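Local coordinates for protein PaaA (Enterobacter agglomerans, PDB 5FF5) that probably acts as a ThiF-family, E1-like adenylating enzyme in the post-translational peptide chemistry that builds the bicyclic core of pantocin A, at residues 144-149 with 328-333; 226-231 with 256-261; 264-269 with 360-365; 268-273 with 334-339; 273-278 with 351-356. One frame throughout, in Å; residues are numbered along the deposited sequence.

In the fold
From the N terminus, the first segment to be met is 144-149, on the helix after strand 134-138; contact 1 closes its long loop only at 328-333. Contact 2 opens and closes within that loop, pairing two parallel strands that helix 243-254 connects. Strand 267-274 then opens the other three: contact 3 closes at 360-365, contact 4 at helix 326-345 and contact 5 at 351-356. All three cross contact 1; contact 5 crosses contact 4, while both its segments fall between those of contact 3. Contacts 2, 3 and 5 join neighbouring strands of the mixed sheet, and contacts 1 and 4 fit helix 326-345 between helix 142-153 and strand 267-274.

Contact 1 of 5, residues 144-149 with 328-333; sequences GTWCAL and SLSIMA
Helix 142-153 follows strand 134-138 of the Rossmann-type ThiF fold, and Gly144 is consistent with the last glycine of a GxGxxG motif. It crosses helix 326-345 at -45° with the segment axes 8.6 Å apart, and Trp146 carries most of the contact. Its CB starts directly against Ala333, 3.4 Å from CB of that alanine. From there CG swings beside the backbone N, anti to the carbonyl carbon (chi1 -71°), which lays one face of the indole along the other helix. CD1 comes to 3.4 Å from Leu329 CB. NE1 lies 3.5 Å from Leu329 CD1, the leucine side chain crossing the indole at about a right angle, while the N-H of the ring goes to the carbonyl O of Arg174. Farther out, CE3 and CZ3 lie beneath Ser330, whose CB makes a CH-pi contact over the same face, 4.1 Å from the centroid of the six-membered ring and 22° off its normal. At the tip, CH2 nears Ser330 OG, a hydroxyl bonded to the backbone O of Ala326. The second subunit closes in here as well, with its own Trp146 packing on this one and its Gly334 on Ser330. One turn up the helix, Ala333 CB also reaches the next residue, Cys147, whose SG stands 3.9 Å from it.

Contact 2 of 5, residues 226-231 with 256-261; sequences TFIILA and IPVIEL
Thr226 brings its backbone close to Ile256, its C atom lying 3.7 Å from Ile256 CG2, while its hydroxyl OG1 bonds to the backbone N of Lys134 on the neighbouring strand. Phe227 follows with a CB that leaves away from 256-261, but its ring comes back over the proline: Pro257 CB sits over the ring face, 3.4 Å from the centroid and 19° off the normal, as a CH-pi contact. The far corner of the ring, CE2, meets Ile259 CB edge-on at 4.2 Å. At Ile228 the backbone takes over. Its N donates to Pro257 O at 2.6 Å, and its O accepts from Ile259 N at 2.9 Å, each donor lying nearly along the C=O axis of its acceptor. This is parallel pairing within a beta-alpha-beta crossover of the Rossmann-type fold, with helix 243-254 linking the two strands and covering the face that bears Ile228 and Val258. On that face Ile228 CG1 runs obliquely against Ile256 CG2. Ile229 points to the other face, side by side with Ile259 and turned the same way, its CG1 3.9 Å from Ile259 CG2; its CG2 also touches Leu261 CD2, and Trp143 of helix 142-153 packs onto both Ile229 and Leu261. Leu230 N extends the ladder with a weak, straight bond to Ile259 O (3.4 Å, 171°). At Ala231 the backbone still runs alongside that of Leu261, their CA atoms 5.3 Å apart.

Contact 3 of 5, residues 264-269 with 360-365; sequences DPLEIS and SLQDFR
Leu361 and Ile268 meet at about a right angle, the tip of one laid across the branch of the other: Leu361 CD1 touches Ile268 CG2 at 3.8 Å. The leucine points at 264-269, so its CB rests against the carbonyls of Pro265 and Leu266; CG, beside the backbone N, then sends CD1 to Ile268. Nearer the surface a second pair crosses obliquely, the extended chain of Gln362 passing Leu266, where CG of the glutamine is 4.0 Å from CD2 of the leucine. Between the two pairs runs a backbone bond from Leu361 N to Leu266 O, 2.7 Å long and nearly straight at 174°, with the donor 30° above the carbonyl plane. Beside it Glu267 and Ser360 form an antiparallel non-hydrogen-bonded pair and send their CB atoms to the same face of the sheet. Both turns are gripped by side chains. Asp264 OD1 takes Glu267 N at 3.0 Å from above the carboxylate plane, in an Asx motif; Ser360 OG accepts Gln362 N at 3.0 Å in an ST turn. The contact thus ties the start of strand 267-274 to the end of strand 355-360, where the chain turns toward strand 366-370. Helix 326-345 lies against Ile268 through Ile331 and Met332, and Phe364 stacks edge-to-face on Phe357 of the second subunit.

Contact 4 of 5, residues 268-273 with 334-339; sequences ISVGPI and GIVTDQ
The denser part of this strand-on-helix packing centres on Val270, the strand residue that the helix covers most. Its CG1, anti to the backbone N, meets Val336 CG2 at 3.4 Å, the two valines crossing at about a right angle. The same methyl is 4.0 Å from Ile335 CG2, so Val270 is set between two successive side chains of the helix. Ile335 reaches back along the strand as well, its CD1 meeting CD1 of Ile268 tip to tip at 4.0 Å. Contact is sparser toward the Ile273 end, although it too is buried. There Ile273 offers just its CD1, which lies 3.9 Å from Gln339 CB, and the two side chains cross at about a right angle. The glutamine bends at chi2 (-58°) and carries its amide off to a polar partner: OE1 accepts from the backbone N of Leu352. The spacing of the contacting residues follows from the strand itself. Gly271, with phi at 98°, and the cis peptide before Pro272 shift its phase, so the residues aimed at the helix are Ile268, Val270 and then Ile273. The segment axes run only 20° apart, 8.7 Å at closest approach, and only carbon-to-carbon packing joins the two segments, as in the layers of an alpha/beta sandwich. Strand 267-274 is held on one flank by strand 258-263, through Glu260 and Gly271, and on the other by strand 355-360. Helix 326-345 is sandwiched between this sheet and the second subunit, whose Ile331 packs on Ile335 and whose Phe364 packs on Gln339.

Contact 5 of 5, residues 273-278 with 351-356; sequences IYLNDG and HLVGKK
Leu275 lays both its methyls against the fork of Val353, CD2 at 3.6 Å from Val353 CG1 and CD1 at 3.8 Å from Val353 CG2, the two side chains crossing at about a right angle. Two residues earlier, at the end of the strand, Ile273 sets its CD1 3.9 Å from Leu352 CB, its side chain crossing that of Leu352 at about a right angle. Between these two apolar patches the backbones join. Ile273 N donates to Leu352 O at 3.1 Å, coming from 51° above the carbonyl plane, and Gly354 N returns a weak bond of 3.3 Å to Ile273 O. Leu352 O is gripped twice, since Lys355 N also donates to it, at 2.9 Å, closing the turn. Phe364 of the second subunit packs on the side chain of Leu352. The bridge between Ile273 and Val353 is a single one, and after Leu275 the chain leaves 351-356. The partner of Ile273 is thus a type II beta turn, Leu352 to Lys355, with Gly354 at its third position carrying the positive phi (75°) characteristic of that turn type, leading into strand 355-360 of the mixed sheet in this ThiF-family fold.

Contact 1 of 5, residues 144-149 with 328-333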
# COMPACT_ATOMS: atom_id res chain seq x y z
N GLY A 144 -11.26 6.99 -2.09
CA GLY A 144 -11.94 6.48 -3.26
C GLY A 144 -11.06 6.08 -4.42
O GLY A 144 -11.27 5.02 -5.02
N THR A 145 -10.09 6.93 -4.74
CA THR A 145 -9.19 6.69 -5.87
C THR A 145 -8.22 5.53 -5.65
O THR A 145 -7.88 4.82 -6.59
CB THR A 145 -8.35 7.95 -6.19
OG1 THR A 145 -7.77 8.46 -4.99
CG2 THR A 145 -9.20 9.03 -6.81
N TRP A 146 -7.78 5.34 -4.42
CA TRP A 146 -6.82 4.27 -4.13
C TRP A 146 -7.49 2.92 -4.15
O TRP A 146 -6.88 1.95 -4.59
CB TRP A 146 -6.14 4.51 -2.80
CG TRP A 146 -5.18 5.64 -2.83
CD1 TRP A 146 -5.46 6.96 -2.64
CD2 TRP A 146 -3.78 5.56 -3.09
NE1 TRP A 146 -4.32 7.70 -2.76
CE2 TRP A 146 -3.28 6.87 -3.04
CE3 TRP A 146 -2.90 4.50 -3.34
CZ2 TRP A 146 -1.94 7.16 -3.23
CZ3 TRP A 146 -1.57 4.79 -3.55
CH2 TRP A 146 -1.10 6.11 -3.48
N CYS A 147 -8.73 2.85 -3.69
CA CYS A 147 -9.46 1.59 -3.71
C CYS A 147 -9.75 1.13 -5.13
O CYS A 147 -9.63 -0.05 -5.44
CB CYS A 147 -10.76 1.69 -2.93
SG CYS A 147 -10.60 1.72 -1.14
N ALA A 148 -10.18 2.06 -5.99
CA ALA A 148 -10.44 1.71 -7.38
C ALA A 148 -9.18 1.13 -8.01
O ALA A 148 -9.22 0.09 -8.68
CB ALA A 148 -10.91 2.93 -8.16
N LEU A 149 -8.07 1.82 -7.77
CA LEU A 149 -6.81 1.46 -8.38
C LEU A 149 -6.40 0.04 -8.05
O LEU A 149 -6.25 -0.78 -8.96
CB LEU A 149 -5.71 2.40 -7.93
CG LEU A 149 -4.38 2.06 -8.59
CD1 LEU A 149 -4.55 1.89 -10.10
CD2 LEU A 149 -3.34 3.09 -8.26
N SER A 328 -1.69 8.12 4.15
CA SER A 328 -2.79 7.62 4.95
C SER A 328 -3.79 6.86 4.09
O SER A 328 -4.41 5.91 4.53
CB SER A 328 -3.44 8.79 5.67
OG SER A 328 -2.55 9.91 5.63
N LEU A 329 -3.95 7.31 2.85
CA LEU A 329 -4.90 6.69 1.93
C LEU A 329 -4.45 5.32 1.45
O LEU A 329 -5.26 4.40 1.30
CB LEU A 329 -5.15 7.60 0.73
CG LEU A 329 -5.62 9.03 1.00
CD1 LEU A 329 -5.82 9.74 -0.33
CD2 LEU A 329 -6.90 9.03 1.79
N SER A 330 -3.15 5.18 1.18
CA SER A 330 -2.65 3.91 0.63
C SER A 330 -2.80 2.80 1.67
O SER A 330 -3.21 1.68 1.34
CB SER A 330 -1.18 4.02 0.20
OG SER A 330 -0.65 5.30 0.47
N ILE A 331 -2.50 3.13 2.92
CA ILE A 331 -2.65 2.16 3.98
C ILE A 331 -4.11 1.72 4.04
O ILE A 331 -4.40 0.53 4.07
CB ILE A 331 -2.24 2.72 5.33
CG1 ILE A 331 -0.76 3.06 5.34
CG2 ILE A 331 -2.50 1.70 6.41
CD1 ILE A 331 -0.27 3.42 6.69
N MSE A 332 -5.02 2.70 4.01
CA MSE A 332 -6.44 2.45 4.14
C MSE A 332 -7.01 1.65 2.97
O MSE A 332 -7.84 0.75 3.17
CB MSE A 332 -7.17 3.78 4.28
CG MSE A 332 -8.41 3.76 5.17
SE MSE A 332 -8.56 5.52 6.03
CE MSE A 332 -8.32 6.65 4.46
N ALA A 333 -6.56 1.94 1.75
CA ALA A 333 -7.05 1.21 0.58
C ALA A 333 -6.47 -0.21 0.50
O ALA A 333 -7.13 -1.13 -0.02
CB ALA A 333 -6.74 1.96 -0.67

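Contact 2 of 5, residues 226-231 with 256-261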
# COMPACT_ATOMS: atom_id res chain seq x y z
N THR A 226 -21.78 -6.63 -6.68
CA THR A 226 -21.59 -7.80 -5.86
C THR A 226 -20.88 -7.43 -4.54
O THR A 226 -20.83 -8.22 -3.62
CB THR A 226 -20.84 -8.83 -6.66
OG1 THR A 226 -19.61 -8.25 -7.10
CG2 THR A 226 -21.66 -9.19 -7.88
N PHE A 227 -20.37 -6.20 -4.47
CA PHE A 227 -19.67 -5.70 -3.29
C PHE A 227 -19.77 -4.17 -3.27
O PHE A 227 -19.80 -3.55 -4.32
CB PHE A 227 -18.20 -6.12 -3.30
CG PHE A 227 -17.63 -6.38 -1.93
CD1 PHE A 227 -17.37 -7.67 -1.51
CD2 PHE A 227 -17.34 -5.32 -1.08
CE1 PHE A 227 -16.85 -7.89 -0.25
CE2 PHE A 227 -16.82 -5.55 0.18
CZ PHE A 227 -16.58 -6.83 0.60
N ILE A 228 -19.81 -3.55 -2.09
CA ILE A 228 -19.88 -2.10 -2.01
C ILE A 228 -18.84 -1.52 -1.05
O ILE A 228 -18.65 -2.03 0.07
CB ILE A 228 -21.31 -1.61 -1.55
CG1 ILE A 228 -22.36 -1.90 -2.62
CG2 ILE A 228 -21.29 -0.13 -1.23
CD1 ILE A 228 -23.71 -1.57 -2.22
N ILE A 229 -18.21 -0.43 -1.48
CA ILE A 229 -17.25 0.31 -0.67
C ILE A 229 -17.79 1.72 -0.52
O ILE A 229 -18.10 2.36 -1.52
CB ILE A 229 -15.85 0.38 -1.34
CG1 ILE A 229 -15.32 -1.03 -1.67
CG2 ILE A 229 -14.87 1.17 -0.48
CD1 ILE A 229 -13.95 -1.05 -2.32
N LEU A 230 -17.89 2.21 0.72
CA LEU A 230 -18.35 3.57 0.98
C LEU A 230 -17.71 4.07 2.25
O LEU A 230 -17.10 3.29 2.97
CB LEU A 230 -19.88 3.68 1.11
CG LEU A 230 -20.67 2.87 2.14
CD1 LEU A 230 -20.54 1.42 1.83
CD2 LEU A 230 -20.30 3.17 3.61
N ALA A 231 -17.87 5.35 2.54
CA ALA A 231 -17.17 5.98 3.65
C ALA A 231 -17.90 5.84 4.96
O ALA A 231 -19.06 5.46 5.02
CB ALA A 231 -16.92 7.45 3.35
N ILE A 256 -25.55 -7.92 -0.38
CA ILE A 256 -24.33 -7.38 -0.93
C ILE A 256 -23.38 -6.95 0.18
O ILE A 256 -23.76 -6.18 1.07
CB ILE A 256 -24.62 -6.18 -1.84
CG1 ILE A 256 -25.64 -6.54 -2.91
CG2 ILE A 256 -23.34 -5.68 -2.48
CD1 ILE A 256 -26.22 -5.30 -3.63
N PRO A 257 -22.14 -7.47 0.16
CA PRO A 257 -21.16 -7.01 1.13
C PRO A 257 -20.85 -5.51 1.02
O PRO A 257 -20.71 -4.94 -0.05
CB PRO A 257 -19.92 -7.85 0.78
CG PRO A 257 -20.45 -9.03 0.06
CD PRO A 257 -21.61 -8.53 -0.71
N VAL A 258 -20.75 -4.88 2.18
CA VAL A 258 -20.43 -3.48 2.28
C VAL A 258 -19.26 -3.32 3.26
O VAL A 258 -19.29 -3.88 4.36
CB VAL A 258 -21.67 -2.67 2.77
CG1 VAL A 258 -21.35 -1.20 2.95
CG2 VAL A 258 -22.84 -2.86 1.83
N ILE A 259 -18.24 -2.57 2.88
CA ILE A 259 -17.15 -2.32 3.79
C ILE A 259 -17.06 -0.83 4.05
O ILE A 259 -17.14 -0.04 3.12
CB ILE A 259 -15.79 -2.82 3.26
CG1 ILE A 259 -14.73 -2.77 4.37
CG2 ILE A 259 -15.34 -2.00 2.06
CD1 ILE A 259 -13.38 -3.29 3.98
N GLU A 260 -16.91 -0.46 5.32
CA GLU A 260 -16.81 0.95 5.70
C GLU A 260 -15.36 1.28 5.93
O GLU A 260 -14.51 0.40 5.99
CB GLU A 260 -17.59 1.24 6.98
CG GLU A 260 -18.98 0.69 7.03
CD GLU A 260 -19.71 1.15 8.27
OE1 GLU A 260 -19.06 1.27 9.34
OE2 GLU A 260 -20.93 1.39 8.20
N LEU A 261 -15.09 2.55 6.12
CA LEU A 261 -13.73 2.97 6.35
C LEU A 261 -13.72 4.45 6.63
O LEU A 261 -14.71 5.14 6.39
CB LEU A 261 -12.86 2.63 5.14
CG LEU A 261 -13.19 3.38 3.86
CD1 LEU A 261 -12.15 4.43 3.60
CD2 LEU A 261 -13.29 2.42 2.73

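Contact 3 of 5, residues 264-269 with 360-365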
# COMPACT_ATOMS: atom_id res chain seq x y z
N ASP A 264 -8.11 9.88 9.26
CA ASP A 264 -7.33 11.00 8.79
C ASP A 264 -5.83 10.71 8.87
O ASP A 264 -5.41 9.66 9.37
CB ASP A 264 -7.69 12.23 9.61
CG ASP A 264 -7.69 11.94 11.09
OD1 ASP A 264 -6.69 11.41 11.61
OD2 ASP A 264 -8.72 12.21 11.75
N PRO A 265 -5.03 11.63 8.36
CA PRO A 265 -3.57 11.54 8.52
C PRO A 265 -3.11 11.16 9.92
O PRO A 265 -1.94 10.82 10.05
CB PRO A 265 -3.12 12.95 8.15
CG PRO A 265 -4.09 13.32 7.04
CD PRO A 265 -5.42 12.69 7.43
N LEU A 266 -3.97 11.25 10.94
CA LEU A 266 -3.58 10.93 12.33
C LEU A 266 -3.94 9.49 12.79
O LEU A 266 -3.11 8.80 13.38
CB LEU A 266 -4.18 11.96 13.28
CG LEU A 266 -3.60 13.38 13.19
CD1 LEU A 266 -4.27 14.30 14.20
CD2 LEU A 266 -2.09 13.41 13.41
N GLU A 267 -5.15 9.03 12.50
CA GLU A 267 -5.53 7.64 12.78
C GLU A 267 -6.51 7.14 11.73
O GLU A 267 -7.36 7.89 11.26
CB GLU A 267 -6.19 7.46 14.15
CG GLU A 267 -7.61 7.99 14.16
CD GLU A 267 -8.46 7.40 15.25
OE1 GLU A 267 -7.92 6.65 16.08
OE2 GLU A 267 -9.69 7.68 15.26
N ILE A 268 -6.40 5.87 11.37
CA ILE A 268 -7.21 5.32 10.31
C ILE A 268 -8.08 4.24 10.89
O ILE A 268 -7.69 3.61 11.88
CB ILE A 268 -6.34 4.69 9.21
CG1 ILE A 268 -5.49 3.58 9.82
CG2 ILE A 268 -5.43 5.71 8.56
CD1 ILE A 268 -4.73 2.77 8.81
N SER A 269 -9.23 4.00 10.27
CA SER A 269 -10.06 2.89 10.68
C SER A 269 -10.55 2.20 9.40
O SER A 269 -10.71 2.85 8.37
CB SER A 269 -11.23 3.35 11.56
OG SER A 269 -12.26 3.94 10.79
N SER A 360 -3.33 4.44 15.03
CA SER A 360 -2.69 5.75 15.08
C SER A 360 -1.50 5.75 14.14
O SER A 360 -0.74 4.79 14.13
CB SER A 360 -2.24 6.10 16.50
OG SER A 360 -1.43 7.26 16.50
N LEU A 361 -1.35 6.79 13.34
CA LEU A 361 -0.18 6.89 12.49
C LEU A 361 0.88 7.71 13.18
O LEU A 361 1.89 8.07 12.58
CB LEU A 361 -0.54 7.47 11.13
CG LEU A 361 -1.44 6.42 10.48
CD1 LEU A 361 -1.76 6.76 9.03
CD2 LEU A 361 -0.73 5.08 10.56
N GLN A 362 0.64 8.02 14.44
CA GLN A 362 1.63 8.74 15.21
C GLN A 362 2.50 7.79 16.02
O GLN A 362 3.73 7.79 15.86
CB GLN A 362 0.95 9.74 16.10
CG GLN A 362 0.33 10.82 15.28
CD GLN A 362 -0.36 11.84 16.13
OE1 GLN A 362 0.23 12.84 16.52
NE2 GLN A 362 -1.63 11.58 16.45
N ASP A 363 1.87 6.98 16.87
CA ASP A 363 2.62 6.06 17.73
C ASP A 363 2.28 4.60 17.46
O ASP A 363 2.73 3.71 18.18
CB ASP A 363 2.38 6.39 19.21
CG ASP A 363 0.89 6.38 19.58
OD1 ASP A 363 0.13 5.54 19.04
OD2 ASP A 363 0.49 7.22 20.43
N PHE A 364 1.50 4.36 16.42
CA PHE A 364 1.24 3.01 15.93
C PHE A 364 0.64 2.05 16.95
O PHE A 364 0.80 0.83 16.85
CB PHE A 364 2.52 2.44 15.37
CG PHE A 364 2.92 3.07 14.09
CD1 PHE A 364 2.77 2.41 12.89
CD2 PHE A 364 3.40 4.37 14.08
CE1 PHE A 364 3.11 3.02 11.70
CE2 PHE A 364 3.74 4.98 12.90
CZ PHE A 364 3.60 4.30 11.71
N ARG A 365 -0.12 2.61 17.89
CA ARG A 365 -0.99 1.82 18.74
C ARG A 365 -2.24 1.50 17.93
O ARG A 365 -2.76 2.35 17.22
CB ARG A 365 -1.36 2.59 20.01
CG ARG A 365 -0.25 2.81 21.01
CD ARG A 365 -0.70 3.85 22.02
NE ARG A 365 -1.29 4.99 21.29
CZ ARG A 365 -1.82 6.09 21.83
NH1 ARG A 365 -1.87 6.24 23.15
NH2 ARG A 365 -2.28 7.05 21.03

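Contact 4 of 5, residues 268-273 with 334-339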
# COMPACT_ATOMS: atom_id res chain seq x y z
N ILE A 268 -6.40 5.87 11.37
CA ILE A 268 -7.21 5.32 10.31
C ILE A 268 -8.08 4.24 10.89
O ILE A 268 -7.69 3.61 11.88
CB ILE A 268 -6.34 4.69 9.21
CG1 ILE A 268 -5.49 3.58 9.82
CG2 ILE A 268 -5.43 5.71 8.56
CD1 ILE A 268 -4.73 2.77 8.81
N SER A 269 -9.23 4.00 10.27
CA SER A 269 -10.06 2.89 10.68
C SER A 269 -10.55 2.20 9.40
O SER A 269 -10.71 2.85 8.37
CB SER A 269 -11.23 3.35 11.56
OG SER A 269 -12.26 3.94 10.79
N VAL A 270 -10.68 0.88 9.42
CA VAL A 270 -11.20 0.17 8.27
C VAL A 270 -12.18 -0.96 8.61
O VAL A 270 -11.88 -1.83 9.44
CB VAL A 270 -10.08 -0.37 7.37
CG1 VAL A 270 -10.65 -1.26 6.28
CG2 VAL A 270 -9.31 0.77 6.76
N GLY A 271 -13.37 -0.90 8.03
CA GLY A 271 -14.41 -1.84 8.36
C GLY A 271 -15.35 -1.21 9.35
O GLY A 271 -15.17 -0.05 9.73
N PRO A 272 -16.33 -1.99 9.80
CA PRO A 272 -16.47 -3.42 9.56
C PRO A 272 -16.95 -3.80 8.17
O PRO A 272 -17.46 -2.95 7.45
CB PRO A 272 -17.52 -3.84 10.59
CG PRO A 272 -18.37 -2.63 10.75
CD PRO A 272 -17.44 -1.46 10.62
N ILE A 273 -16.75 -5.06 7.80
CA ILE A 273 -17.39 -5.62 6.61
C ILE A 273 -18.72 -6.22 7.01
O ILE A 273 -18.79 -6.96 7.99
CB ILE A 273 -16.57 -6.73 5.97
CG1 ILE A 273 -15.20 -6.21 5.55
CG2 ILE A 273 -17.34 -7.34 4.79
CD1 ILE A 273 -14.22 -7.33 5.24
N GLY A 334 -5.24 -0.38 0.99
CA GLY A 334 -4.58 -1.67 0.99
C GLY A 334 -5.16 -2.63 2.00
O GLY A 334 -5.25 -3.82 1.74
N ILE A 335 -5.49 -2.13 3.18
CA ILE A 335 -6.21 -2.92 4.16
C ILE A 335 -7.59 -3.31 3.60
O ILE A 335 -8.00 -4.46 3.70
CB ILE A 335 -6.40 -2.15 5.46
CG1 ILE A 335 -5.06 -1.65 5.96
CG2 ILE A 335 -7.08 -3.01 6.50
CD1 ILE A 335 -5.13 -0.95 7.28
N VAL A 336 -8.26 -2.34 2.99
CA VAL A 336 -9.57 -2.57 2.40
C VAL A 336 -9.51 -3.56 1.27
O VAL A 336 -10.32 -4.48 1.19
CB VAL A 336 -10.17 -1.27 1.85
CG1 VAL A 336 -11.31 -1.58 0.91
CG2 VAL A 336 -10.63 -0.39 2.97
N THR A 337 -8.56 -3.36 0.37
CA THR A 337 -8.49 -4.18 -0.82
C THR A 337 -8.18 -5.63 -0.46
O THR A 337 -8.85 -6.55 -0.95
CB THR A 337 -7.44 -3.64 -1.78
OG1 THR A 337 -7.75 -2.28 -2.07
CG2 THR A 337 -7.41 -4.45 -3.07
N ASP A 338 -7.19 -5.82 0.42
CA ASP A 338 -6.86 -7.15 0.91
C ASP A 338 -8.09 -7.82 1.55
O ASP A 338 -8.38 -8.98 1.26
CB ASP A 338 -5.71 -7.10 1.90
CG ASP A 338 -5.31 -8.50 2.41
OD1 ASP A 338 -4.65 -9.25 1.64
OD2 ASP A 338 -5.61 -8.84 3.59
N GLN A 339 -8.81 -7.09 2.41
CA GLN A 339 -10.01 -7.64 3.06
C GLN A 339 -11.14 -7.90 2.07
O GLN A 339 -11.88 -8.87 2.22
CB GLN A 339 -10.53 -6.72 4.16
CG GLN A 339 -9.63 -6.61 5.38
CD GLN A 339 -9.37 -7.95 6.04
OE1 GLN A 339 -10.28 -8.56 6.61
NE2 GLN A 339 -8.11 -8.40 5.99

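Contact 5 of 5, residues 273-278 with 351-356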
# COMPACT_ATOMS: atom_id res chain seq x y z
N ILE A 273 -16.75 -5.06 7.80
CA ILE A 273 -17.39 -5.62 6.61
C ILE A 273 -18.72 -6.22 7.01
O ILE A 273 -18.79 -6.96 7.99
CB ILE A 273 -16.57 -6.73 5.97
CG1 ILE A 273 -15.20 -6.21 5.55
CG2 ILE A 273 -17.34 -7.34 4.79
CD1 ILE A 273 -14.22 -7.33 5.24
N TYR A 274 -19.76 -5.94 6.23
CA TYR A 274 -21.08 -6.54 6.45
C TYR A 274 -21.36 -7.57 5.36
O TYR A 274 -21.47 -7.24 4.18
CB TYR A 274 -22.17 -5.48 6.45
CG TYR A 274 -22.05 -4.40 7.51
CD1 TYR A 274 -22.68 -4.53 8.74
CD2 TYR A 274 -21.33 -3.25 7.26
CE1 TYR A 274 -22.58 -3.55 9.69
CE2 TYR A 274 -21.24 -2.25 8.20
CZ TYR A 274 -21.87 -2.40 9.42
OH TYR A 274 -21.76 -1.39 10.36
N LEU A 275 -21.45 -8.83 5.72
CA LEU A 275 -21.63 -9.85 4.71
C LEU A 275 -23.02 -9.81 4.12
O LEU A 275 -23.20 -10.14 2.94
CB LEU A 275 -21.33 -11.22 5.30
CG LEU A 275 -19.86 -11.63 5.25
CD1 LEU A 275 -18.92 -10.46 4.98
CD2 LEU A 275 -19.50 -12.37 6.54
N ASN A 276 -24.00 -9.43 4.93
CA ASN A 276 -25.40 -9.34 4.50
C ASN A 276 -25.86 -10.66 3.93
O ASN A 276 -26.54 -10.70 2.90
CB ASN A 276 -25.55 -8.23 3.45
CG ASN A 276 -25.42 -6.87 4.04
OD1 ASN A 276 -25.60 -6.70 5.24
ND2 ASN A 276 -24.99 -5.92 3.24
N ASP A 277 -25.50 -11.74 4.61
CA ASP A 277 -25.91 -13.09 4.23
C ASP A 277 -27.08 -13.62 5.08
O ASP A 277 -27.58 -14.73 4.85
CB ASP A 277 -24.71 -14.04 4.34
CG ASP A 277 -23.91 -13.81 5.63
OD1 ASP A 277 -24.49 -13.47 6.68
OD2 ASP A 277 -22.68 -13.99 5.59
N GLY A 278 -27.51 -12.83 6.07
CA GLY A 278 -28.56 -13.27 6.97
C GLY A 278 -28.13 -14.12 8.16
O GLY A 278 -28.99 -14.59 8.91
N HIS A 351 -10.36 -10.84 8.66
CA HIS A 351 -10.54 -10.39 10.02
C HIS A 351 -11.74 -9.45 10.19
O HIS A 351 -12.57 -9.64 11.09
CB HIS A 351 -9.29 -9.67 10.48
CG HIS A 351 -9.12 -9.69 11.96
ND1 HIS A 351 -9.19 -10.85 12.70
CD2 HIS A 351 -8.90 -8.68 12.83
CE1 HIS A 351 -9.01 -10.56 13.97
NE2 HIS A 351 -8.83 -9.25 14.08
N LEU A 352 -11.85 -8.45 9.31
CA LEU A 352 -12.72 -7.29 9.55
C LEU A 352 -14.23 -7.53 9.55
O LEU A 352 -15.00 -6.60 9.82
CB LEU A 352 -12.41 -6.22 8.52
CG LEU A 352 -11.54 -5.11 9.10
CD1 LEU A 352 -10.44 -5.75 9.89
CD2 LEU A 352 -10.99 -4.23 7.99
N VAL A 353 -14.67 -8.76 9.30
CA VAL A 353 -16.10 -9.04 9.37
C VAL A 353 -16.58 -8.74 10.78
O VAL A 353 -16.17 -9.38 11.75
CB VAL A 353 -16.42 -10.48 8.99
CG1 VAL A 353 -17.87 -10.77 9.29
CG2 VAL A 353 -16.15 -10.72 7.51
N GLY A 354 -17.43 -7.74 10.91
CA GLY A 354 -17.96 -7.38 12.20
C GLY A 354 -16.99 -6.66 13.11
O GLY A 354 -17.33 -6.41 14.27
N LYS A 355 -15.80 -6.32 12.62
CA LYS A 355 -14.83 -5.58 13.44
C LYS A 355 -14.28 -4.28 12.81
O LYS A 355 -14.21 -4.14 11.60
CB LYS A 355 -13.66 -6.48 13.81
CG LYS A 355 -14.03 -7.73 14.56
CD LYS A 355 -12.78 -8.47 15.02
CE LYS A 355 -13.15 -9.80 15.64
NZ LYS A 355 -13.73 -10.72 14.62
N LYS A 356 -13.85 -3.33 13.64
CA LYS A 356 -13.29 -2.09 13.13
C LYS A 356 -11.88 -1.91 13.66
O LYS A 356 -11.69 -1.83 14.87
CB LYS A 356 -14.17 -0.91 13.53
CG LYS A 356 -13.80 0.43 12.92
CD LYS A 356 -14.75 1.52 13.37
CE LYS A 356 -14.23 2.92 13.02
NZ LYS A 356 -14.97 4.01 13.73